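Side-chain contacts in THUMP domain-containing protein (Pyrococcus horikoshii, PDB 1VBK), which is of unknown function but probably binds RNA and ATP, as a THUMP-containing relative of the tRNA-modifying and thiamine-biosynthesis protein ThiI: residues P207-I210 / N216-K219; V259-R264 / T276-M281. All coordinates share one frame; numbering follows the deposited sequence.

How the contacts relate
Contacts 1 and 2 stand on the same five-stranded parallel sheet, in the C-terminal, ThiI-like part of the chain. Each joins the end of a strand to the helix that follows: strand 204-210 to helix 215-228 in contact 1, strand 258-260 to helix 273-281 in contact 2. Strand 181-185 runs between the two strands. The centres of the contacts are about 17 Å apart and their nearest atoms about 7 Å, so they do not touch. Their chemistry differs, a ring against a methyl in contact 1 and a salt bridge in contact 2. ATP would probably bind, as in related HUP folds, at the C-terminal ends of such strands.

Contact 1: residues P207-I210 / N216-K219; sequences PVYI and NLEK
The methyl CD1 of Leu-217 sits over one face of the Tyr-209 ring, 3.8 Å from the ring centroid and 24° off the normal, a CH-pi contact. It lies nearer the rim than the middle: its closest ring atom is Tyr-209 CD2, 3.5 Å from Leu-217 CD1. Farther along the same ring, Leu-217 CB comes to 3.9 Å from Tyr-209 CE2, so the leucine runs along the ring from CD2 toward the hydroxyl end. A branched aliphatic residue suits this place, since it offers both a methyl and a methylene to a flat aromatic surface. Asn-216 meets the ring differently. Its OD1 lies at the edge, in the ring plane, 3.9 Å from Tyr-209 CE1, and its amide is turned 65° from the ring; this is a loose contact without a hydrogen bond.

The ring reaches the helix because Tyr-209 holds CG anti to the backbone N (chi1 172°), which extends it from the strand toward the first turn of helix 215-228. Just ahead of that helix, Asp-214 OD2 has a weak hydrogen bond with the hydroxyl and also accepts one from the backbone N of Leu-217. One carboxylate thus ties the phenol to the start of the helix, which explains why a tyrosine fits here: its ring packs while its polar end reaches the aspartate. Val-220 of the same helix also touches the Tyr-209 side chain, and Leu-238 lies against Leu-217. Backbone bonds from Tyr-209 to Val-239 and Ala-241 fix the strand to its neighbour, completing the beta-alpha-beta unit 204-210, 215-228, 239-241 of an alpha/beta fold consistent with the HUP-type ThiI family.

Contact 2: residues V259-R264 / T276-M281; sequences VIKGLR and TEDFKM
Lys-261 and Asp-278 meet head-on, chi1 of each (-71° for the lysine, -88° for the aspartate) turning CG away from its own carbonyl carbon. The lysine chain then bends at chi3, 65°, which turns its ammonium group onto the carboxylate. Lys-261 NZ gives a hydrogen bond of 2.8 Å to the syn lone pair of Asp-278 OD1, and a weak one of 2.9 Å to Asp-278 OD2, so the salt bridge engages both oxygens. The aliphatic part lies close as well, with Lys-261 CD 3.3 Å from Asp-278 OD1. A lysine suits the place because its long, flexible chain can span the distance from the end of strand 258-260 to the side of helix 273-281.

These are the first two elements of a beta-alpha-beta unit in the parallel sheet, and the third, strand 286-287, is also engaged: Lys-261 is bonded through its backbone to Tyr-287, and the hydroxyl of the next residue, Tyr-288, hydrogen-bonds Asp-278 OD1. Asp-278 is buried, and its OD1 is gripped by the ammonium and the phenol together. Lys-261 NZ has a second acid, Glu-274 OE2, one helical turn before Asp-278, and two carboxylates near one ammonium would be expected to stabilise its charge.

A methionine in place of Lys-261 would probably leave Asp-278, which is buried, and its neighbour Glu-274 without their shared positive partner, though the Tyr-288 hydroxyl could still hold the aspartate. On the same helix, Phe-279 packs against Thr-18 of the second subunit.

Contact 1: residues P207-I210 / N216-K219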
loop_
_atom_site.group_PDB
_atom_site.type_symbol
_atom_site.label_atom_id
_atom_site.label_comp_id
_atom_site.label_asym_id
_atom_site.label_seq_id
_atom_site.Cartn_x
_atom_site.Cartn_y
_atom_site.Cartn_z
ATOM N N PRO A 207 4.686 -12.500 -7.136
ATOM C CA PRO A 207 5.243 -12.724 -8.470
ATOM C C PRO A 207 4.145 -12.793 -9.522
ATOM O O PRO A 207 3.123 -13.453 -9.322
ATOM C CB PRO A 207 5.988 -14.047 -8.310
ATOM C CG PRO A 207 5.117 -14.783 -7.333
ATOM C CD PRO A 207 4.805 -13.712 -6.303
ATOM N N VAL A 208 4.359 -12.108 -10.640
ATOM C CA VAL A 208 3.376 -12.094 -11.714
ATOM C C VAL A 208 4.000 -12.466 -13.046
ATOM O O VAL A 208 5.041 -11.931 -13.429
ATOM C CB VAL A 208 2.717 -10.698 -11.872
ATOM C CG1 VAL A 208 1.752 -10.702 -13.066
ATOM C CG2 VAL A 208 1.969 -10.326 -10.601
ATOM N N TYR A 209 3.362 -13.403 -13.734
ATOM C CA TYR A 209 3.817 -13.830 -15.045
ATOM C C TYR A 209 2.820 -13.283 -16.059
ATOM O O TYR A 209 1.641 -13.622 -16.016
ATOM C CB TYR A 209 3.844 -15.354 -15.151
ATOM C CG TYR A 209 4.118 -15.843 -16.556
ATOM C CD1 TYR A 209 5.388 -15.735 -17.117
ATOM C CD2 TYR A 209 3.102 -16.407 -17.329
ATOM C CE1 TYR A 209 5.643 -16.177 -18.413
ATOM C CE2 TYR A 209 3.347 -16.850 -18.629
ATOM C CZ TYR A 209 4.619 -16.734 -19.161
ATOM O OH TYR A 209 4.873 -17.184 -20.438
ATOM N N ILE A 210 3.292 -12.429 -16.958
ATOM C CA ILE A 210 2.424 -11.860 -17.980
ATOM C C ILE A 210 2.605 -12.678 -19.253
ATOM O O ILE A 210 3.564 -12.494 -19.997
ATOM C CB ILE A 210 2.773 -10.378 -18.252
ATOM C CG1 ILE A 210 2.641 -9.573 -16.957
ATOM C CG2 ILE A 210 1.826 -9.797 -19.301
ATOM C CD1 ILE A 210 3.066 -8.124 -17.087
ATOM N N ASN A 216 7.658 -21.103 -21.629
ATOM C CA ASN A 216 8.395 -20.131 -20.837
ATOM C C ASN A 216 7.755 -20.033 -19.459
ATOM O O ASN A 216 8.403 -19.621 -18.496
ATOM C CB ASN A 216 8.407 -18.754 -21.506
ATOM C CG ASN A 216 9.261 -17.751 -20.745
ATOM O OD1 ASN A 216 8.888 -16.583 -20.603
ATOM N ND2 ASN A 216 10.406 -18.200 -20.248
ATOM N N LEU A 217 6.483 -20.418 -19.369
ATOM C CA LEU A 217 5.779 -20.385 -18.092
ATOM C C LEU A 217 6.330 -21.493 -17.209
ATOM O O LEU A 217 6.511 -21.310 -16.005
ATOM C CB LEU A 217 4.273 -20.587 -18.283
ATOM C CG LEU A 217 3.479 -20.745 -16.980
ATOM C CD1 LEU A 217 3.766 -19.575 -16.047
ATOM C CD2 LEU A 217 1.994 -20.832 -17.289
ATOM N N GLU A 218 6.593 -22.644 -17.820
ATOM C CA GLU A 218 7.139 -23.787 -17.100
ATOM C C GLU A 218 8.503 -23.358 -16.568
ATOM O O GLU A 218 8.896 -23.714 -15.458
ATOM C CB GLU A 218 7.295 -24.980 -18.047
ATOM C CG GLU A 218 7.134 -26.333 -17.374
ATOM C CD GLU A 218 5.718 -26.563 -16.862
ATOM O OE1 GLU A 218 4.778 -26.534 -17.686
ATOM O OE2 GLU A 218 5.547 -26.770 -15.639
ATOM N N LYS A 219 9.216 -22.584 -17.378
ATOM C CA LYS A 219 10.528 -22.072 -17.011
ATOM C C LYS A 219 10.387 -21.062 -15.873
ATOM O O LYS A 219 11.230 -21.002 -14.974
ATOM C CB LYS A 219 11.181 -21.411 -18.229
ATOM C CG LYS A 219 12.314 -20.439 -17.917
ATOM C CD LYS A 219 13.470 -21.107 -17.196
ATOM C CE LYS A 219 14.579 -20.100 -16.922
ATOM N NZ LYS A 219 15.740 -20.706 -16.207
#

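Contact 2: residues V259-R264 / T276-M281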
loop_
_atom_site.group_PDB
_atom_site.type_symbol
_atom_site.label_atom_id
_atom_site.label_comp_id
_atom_site.label_asym_id
_atom_site.label_seq_id
_atom_site.Cartn_x
_atom_site.Cartn_y
_atom_site.Cartn_z
ATOM N N VAL A 259 5.881 -1.741 -8.325
ATOM C CA VAL A 259 6.101 -2.786 -9.316
ATOM C C VAL A 259 7.604 -2.948 -9.508
ATOM O O VAL A 259 8.334 -1.960 -9.596
ATOM C CB VAL A 259 5.445 -2.422 -10.671
ATOM C CG1 VAL A 259 5.800 -3.465 -11.724
ATOM C CG2 VAL A 259 3.933 -2.326 -10.502
ATOM N N ILE A 260 8.053 -4.199 -9.558
ATOM C CA ILE A 260 9.467 -4.522 -9.719
ATOM C C ILE A 260 9.738 -5.183 -11.067
ATOM O O ILE A 260 9.057 -6.134 -11.442
ATOM C CB ILE A 260 9.928 -5.491 -8.602
ATOM C CG1 ILE A 260 9.734 -4.832 -7.235
ATOM C CG2 ILE A 260 11.388 -5.889 -8.818
ATOM C CD1 ILE A 260 9.679 -5.820 -6.089
ATOM N N LYS A 261 10.735 -4.682 -11.792
ATOM C CA LYS A 261 11.099 -5.253 -13.092
ATOM C C LYS A 261 12.596 -5.548 -13.135
ATOM O O LYS A 261 13.376 -4.905 -12.438
ATOM C CB LYS A 261 10.712 -4.298 -14.229
ATOM C CG LYS A 261 9.203 -4.207 -14.455
ATOM C CD LYS A 261 8.829 -3.203 -15.541
ATOM C CE LYS A 261 9.342 -3.617 -16.908
ATOM N NZ LYS A 261 8.997 -2.604 -17.956
ATOM N N GLY A 262 12.993 -6.519 -13.954
ATOM C CA GLY A 262 14.396 -6.891 -14.036
ATOM C C GLY A 262 15.223 -6.126 -15.052
ATOM O O GLY A 262 16.280 -6.594 -15.474
ATOM N N LEU A 263 14.751 -4.942 -15.424
ATOM C CA LEU A 263 15.423 -4.095 -16.403
ATOM C C LEU A 263 16.868 -3.747 -16.037
ATOM O O LEU A 263 17.180 -3.445 -14.882
ATOM C CB LEU A 263 14.615 -2.806 -16.589
ATOM C CG LEU A 263 14.973 -1.878 -17.751
ATOM C CD1 LEU A 263 14.728 -2.592 -19.070
ATOM C CD2 LEU A 263 14.126 -0.620 -17.670
ATOM N N ARG A 264 17.747 -3.791 -17.036
ATOM C CA ARG A 264 19.160 -3.466 -16.853
ATOM C C ARG A 264 19.530 -2.289 -17.751
ATOM O O ARG A 264 18.909 -2.075 -18.790
ATOM C CB ARG A 264 20.048 -4.653 -17.229
ATOM C CG ARG A 264 19.873 -5.892 -16.381
ATOM C CD ARG A 264 20.787 -6.988 -16.897
ATOM N NE ARG A 264 20.515 -7.293 -18.300
ATOM C CZ ARG A 264 21.299 -8.045 -19.066
ATOM N NH1 ARG A 264 22.409 -8.570 -18.567
ATOM N NH2 ARG A 264 20.969 -8.277 -20.330
ATOM N N THR A 276 10.107 5.786 -18.955
ATOM C CA THR A 276 9.062 6.802 -19.044
ATOM C C THR A 276 7.716 6.149 -19.370
ATOM O O THR A 276 6.672 6.561 -18.859
ATOM C CB THR A 276 9.409 7.850 -20.119
ATOM O OG1 THR A 276 9.672 7.191 -21.365
ATOM C CG2 THR A 276 10.651 8.638 -19.703
ATOM N N GLU A 277 7.749 5.129 -20.222
ATOM C CA GLU A 277 6.541 4.399 -20.596
ATOM C C GLU A 277 6.007 3.671 -19.359
ATOM O O GLU A 277 4.804 3.686 -19.092
ATOM C CB GLU A 277 6.856 3.399 -21.713
ATOM C CG GLU A 277 6.918 4.022 -23.104
ATOM C CD GLU A 277 7.680 3.169 -24.102
ATOM O OE1 GLU A 277 7.698 1.931 -23.941
ATOM O OE2 GLU A 277 8.252 3.735 -25.060
ATOM N N ASP A 278 6.915 3.042 -18.610
ATOM C CA ASP A 278 6.564 2.323 -17.383
ATOM C C ASP A 278 5.881 3.273 -16.419
ATOM O O ASP A 278 4.890 2.931 -15.774
ATOM C CB ASP A 278 7.818 1.769 -16.700
ATOM C CG ASP A 278 8.199 0.393 -17.191
ATOM O OD1 ASP A 278 9.235 -0.128 -16.730
ATOM O OD2 ASP A 278 7.464 -0.172 -18.028
ATOM N N PHE A 279 6.434 4.473 -16.314
ATOM C CA PHE A 279 5.883 5.476 -15.426
ATOM C C PHE A 279 4.428 5.783 -15.773
ATOM O O PHE A 279 3.624 6.110 -14.896
ATOM C CB PHE A 279 6.709 6.760 -15.507
ATOM C CG PHE A 279 6.196 7.850 -14.625
ATOM C CD1 PHE A 279 6.462 7.836 -13.259
ATOM C CD2 PHE A 279 5.406 8.870 -15.145
ATOM C CE1 PHE A 279 5.943 8.824 -12.421
ATOM C CE2 PHE A 279 4.883 9.862 -14.316
ATOM C CZ PHE A 279 5.153 9.836 -12.951
ATOM N N LYS A 280 4.086 5.672 -17.051
ATOM C CA LYS A 280 2.726 5.964 -17.487
ATOM C C LYS A 280 1.760 4.784 -17.449
ATOM O O LYS A 280 0.570 4.974 -17.214
ATOM C CB LYS A 280 2.741 6.546 -18.903
ATOM C CG LYS A 280 3.421 7.904 -19.019
ATOM C CD LYS A 280 3.470 8.362 -20.466
ATOM C CE LYS A 280 4.120 9.728 -20.600
ATOM N NZ LYS A 280 4.291 10.109 -22.034
ATOM N N MET A 281 2.251 3.568 -17.677
ATOM C CA MET A 281 1.354 2.418 -17.682
ATOM C C MET A 281 0.980 1.869 -16.306
ATOM O O MET A 281 -0.024 1.171 -16.174
ATOM C CB MET A 281 1.913 1.295 -18.582
ATOM C CG MET A 281 3.303 0.777 -18.252
ATOM S SD MET A 281 3.930 -0.378 -19.536
ATOM C CE MET A 281 3.026 -1.864 -19.145
#